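Long-range contact in aminotransferase (Bacillus subtilis, PDB 6L1O), which is a pyridoxal-phosphate-dependent aminotransferase encoded in the operon for biosynthesis of the dipeptide antibiotic bacilysin: residues F207-F212 / G322-W327. Residues are numbered along the deposited sequence; the frame is centred on the assembly and turned at random.
With PLP (pyridoxal-5'-phosphate), chain E.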
loop_
_atom_site.group_PDB
_atom_site.type_symbol
_atom_site.label_atom_id
_atom_site.label_comp_id
_atom_site.label_asym_id
_atom_site.label_seq_id
_atom_site.Cartn_x
_atom_site.Cartn_y
_atom_site.Cartn_z
ATOM N N PHE B 207 16.969 -7.880 -1.669
ATOM C CA PHE B 207 17.349 -8.862 -2.656
ATOM C C PHE B 207 16.630 -8.609 -4.006
ATOM O O PHE B 207 16.350 -9.525 -4.742
ATOM C CB PHE B 207 17.087 -10.277 -2.087
ATOM C CG PHE B 207 17.932 -11.382 -2.642
ATOM C CD1 PHE B 207 19.228 -11.174 -3.075
ATOM C CD2 PHE B 207 17.448 -12.706 -2.641
ATOM C CE1 PHE B 207 20.017 -12.198 -3.509
ATOM C CE2 PHE B 207 18.260 -13.763 -3.075
ATOM C CZ PHE B 207 19.552 -13.518 -3.503
ATOM N N ALA B 208 16.440 -7.336 -4.343
ATOM C CA ALA B 208 15.747 -6.934 -5.554
ATOM C C ALA B 208 16.380 -7.465 -6.837
ATOM O O ALA B 208 15.666 -7.732 -7.794
ATOM C CB ALA B 208 15.646 -5.445 -5.636
ATOM N N TYR B 209 17.710 -7.674 -6.826
ATOM C CA TYR B 209 18.433 -8.111 -8.022
ATOM C C TYR B 209 18.938 -9.534 -7.848
ATOM O O TYR B 209 19.887 -9.996 -8.554
ATOM C CB TYR B 209 19.570 -7.105 -8.381
ATOM C CG TYR B 209 19.054 -5.733 -8.630
ATOM C CD1 TYR B 209 18.542 -5.363 -9.907
ATOM C CD2 TYR B 209 18.965 -4.784 -7.610
ATOM C CE1 TYR B 209 18.010 -4.131 -10.113
ATOM C CE2 TYR B 209 18.437 -3.544 -7.832
ATOM C CZ TYR B 209 17.955 -3.220 -9.086
ATOM O OH TYR B 209 17.400 -2.021 -9.328
ATOM N N GLY B 210 18.284 -10.278 -6.958
ATOM C CA GLY B 210 18.638 -11.644 -6.643
ATOM C C GLY B 210 18.624 -12.637 -7.770
ATOM O O GLY B 210 19.136 -13.740 -7.600
ATOM N N ALA B 211 18.027 -12.284 -8.902
ATOM C CA ALA B 211 18.046 -13.139 -10.089
ATOM C C ALA B 211 19.304 -12.838 -10.944
ATOM O O ALA B 211 19.661 -13.592 -11.828
ATOM C CB ALA B 211 16.800 -12.951 -10.917
ATOM N N PHE B 212 19.992 -11.752 -10.693
ATOM C CA PHE B 212 20.959 -11.262 -11.678
ATOM C C PHE B 212 22.376 -11.163 -11.165
ATOM O O PHE B 212 22.855 -10.084 -10.920
ATOM C CB PHE B 212 20.494 -9.914 -12.215
ATOM C CG PHE B 212 19.109 -9.952 -12.782
ATOM C CD1 PHE B 212 18.872 -10.629 -13.988
ATOM C CD2 PHE B 212 18.038 -9.367 -12.125
ATOM C CE1 PHE B 212 17.621 -10.667 -14.551
ATOM C CE2 PHE B 212 16.767 -9.414 -12.689
ATOM C CZ PHE B 212 16.553 -10.087 -13.888
ATOM N N GLY B 322 26.769 -8.053 -10.972
ATOM C CA GLY B 322 25.317 -8.341 -10.900
ATOM C C GLY B 322 24.537 -7.088 -11.159
ATOM O O GLY B 322 25.122 -6.020 -11.315
ATOM N N THR B 323 23.209 -7.207 -11.183
ATOM C CA THR B 323 22.277 -6.138 -11.600
ATOM C C THR B 323 22.403 -5.741 -13.090
ATOM O O THR B 323 23.296 -6.176 -13.769
ATOM C CB THR B 323 22.417 -4.844 -10.784
ATOM O OG1 THR B 323 23.409 -3.977 -11.363
ATOM C CG2 THR B 323 22.704 -5.117 -9.315
ATOM N N PHE B 324 21.548 -4.835 -13.546
ATOM C CA PHE B 324 21.634 -4.313 -14.895
ATOM C C PHE B 324 22.181 -2.908 -14.943
ATOM O O PHE B 324 21.888 -2.176 -15.870
ATOM C CB PHE B 324 20.335 -4.410 -15.675
ATOM C CG PHE B 324 19.088 -3.983 -14.926
ATOM C CD1 PHE B 324 18.945 -2.690 -14.406
ATOM C CD2 PHE B 324 18.074 -4.887 -14.723
ATOM C CE1 PHE B 324 17.787 -2.290 -13.765
ATOM C CE2 PHE B 324 16.892 -4.490 -14.091
ATOM C CZ PHE B 324 16.759 -3.186 -13.617
ATOM N N TYR B 325 22.969 -2.551 -13.937
ATOM C CA TYR B 325 23.558 -1.216 -13.847
ATOM C C TYR B 325 25.069 -1.266 -14.150
ATOM O O TYR B 325 25.744 -2.218 -13.757
ATOM C CB TYR B 325 23.360 -0.630 -12.438
ATOM C CG TYR B 325 21.954 -0.482 -12.045
ATOM C CD1 TYR B 325 21.095 0.373 -12.740
ATOM C CD2 TYR B 325 21.433 -1.182 -10.956
ATOM C CE1 TYR B 325 19.766 0.487 -12.400
ATOM C CE2 TYR B 325 20.091 -1.040 -10.608
ATOM C CZ TYR B 325 19.275 -0.215 -11.305
ATOM O OH TYR B 325 17.935 -0.077 -10.981
ATOM N N VAL B 326 25.556 -0.257 -14.853
ATOM C CA VAL B 326 26.999 -0.040 -15.019
ATOM C C VAL B 326 27.365 1.191 -14.191
ATOM O O VAL B 326 26.737 2.220 -14.298
ATOM C CB VAL B 326 27.378 0.168 -16.508
ATOM C CG1 VAL B 326 28.902 0.440 -16.686
ATOM C CG2 VAL B 326 26.950 -1.034 -17.344
ATOM N N TRP B 327 28.347 1.049 -13.313
ATOM C CA TRP B 327 28.806 2.144 -12.405
ATOM C C TRP B 327 30.095 2.712 -13.006
ATOM O O TRP B 327 31.116 2.027 -12.996
ATOM C CB TRP B 327 29.029 1.537 -11.034
ATOM C CG TRP B 327 29.380 2.395 -9.853
ATOM C CD1 TRP B 327 30.471 2.232 -9.038
ATOM C CD2 TRP B 327 28.616 3.489 -9.282
ATOM N NE1 TRP B 327 30.435 3.153 -8.029
ATOM C CE2 TRP B 327 29.304 3.926 -8.151
ATOM C CE3 TRP B 327 27.403 4.112 -9.616
ATOM C CZ2 TRP B 327 28.837 4.989 -7.345
ATOM C CZ3 TRP B 327 26.947 5.151 -8.861
ATOM C CH2 TRP B 327 27.667 5.587 -7.707
HETATM N N1 PLP E . 15.557 -2.227 -3.892
HETATM C C2 PLP E . 16.398 -1.717 -4.810
HETATM C C2A PLP E . 17.814 -1.361 -4.463
HETATM C C3 PLP E . 15.921 -1.393 -6.135
HETATM O O3 PLP E . 16.680 -0.842 -7.088
HETATM C C4 PLP E . 14.579 -1.758 -6.415
HETATM C C4A PLP E . 14.027 -1.082 -7.645
HETATM C C5 PLP E . 13.730 -2.320 -5.374
HETATM C C6 PLP E . 14.297 -2.565 -4.132
HETATM C C5A PLP E . 12.329 -2.790 -5.633
HETATM O O4P PLP E . 11.422 -1.836 -5.973
HETATM P P PLP E . 9.833 -2.218 -6.032
HETATM O O1P PLP E . 9.178 -1.213 -5.154
HETATM O O2P PLP E . 9.600 -3.665 -5.652
HETATM O O3P PLP E . 9.475 -2.032 -7.480
#
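The Tyr209 ring meets Phe324 edge to face, with the two planes at 88°. Its CE1 lies over one face of Phe324, offset toward the rim and 3.8 Å from Phe324 CZ, which itself sits in the plane of the Tyr209 ring. Tyr325 turns its edge toward the face of Tyr209 in an offset edge-to-face pair, planes at 71°. Here CE2 of Tyr325 is 3.4 Å from CZ of Tyr209. CD1 of the neighbouring Phe324 lies over one face of Tyr325, offset toward the rim, so the three rings form a compact aromatic cluster. CG2 of Thr323 approaches the base of Tyr209 obliquely, 3.8 Å from Tyr209 CG. Two hydroxyl contacts fix the outer end of Tyr209. Its OH is 2.6 Å from Tyr325 OH, near the plane of the Tyr325 ring, and equally close to O3 of PLP; both are hydrogen bonds. Tyr325 is thus in the second shell of the cofactor and probably helps to position the Tyr209 hydroxyl. Its side chain also touches Asn178, whose ND2 hydrogen-bonds PLP. Ala208 packs CB on the pyridine ring, 3.5 Å from C6 of PLP. Between the backbones, Thr323 N donates to Phe212 O at 2.9 Å. OG1 of Thr323 lies between the backbone N and the carbonyl carbon (chi1 88°), where it donates to Gly322 O and accepts from Tyr325 N, an ST turn. The contact is buried. It joins the loop after strand 202-206 of the large mixed sheet to the start of strand 325-329 in the small antiparallel sheet. This is the PLP site of a class I aminotransferase, where a tyrosine hydrogen-bonds the cofactor's phenolic oxygen.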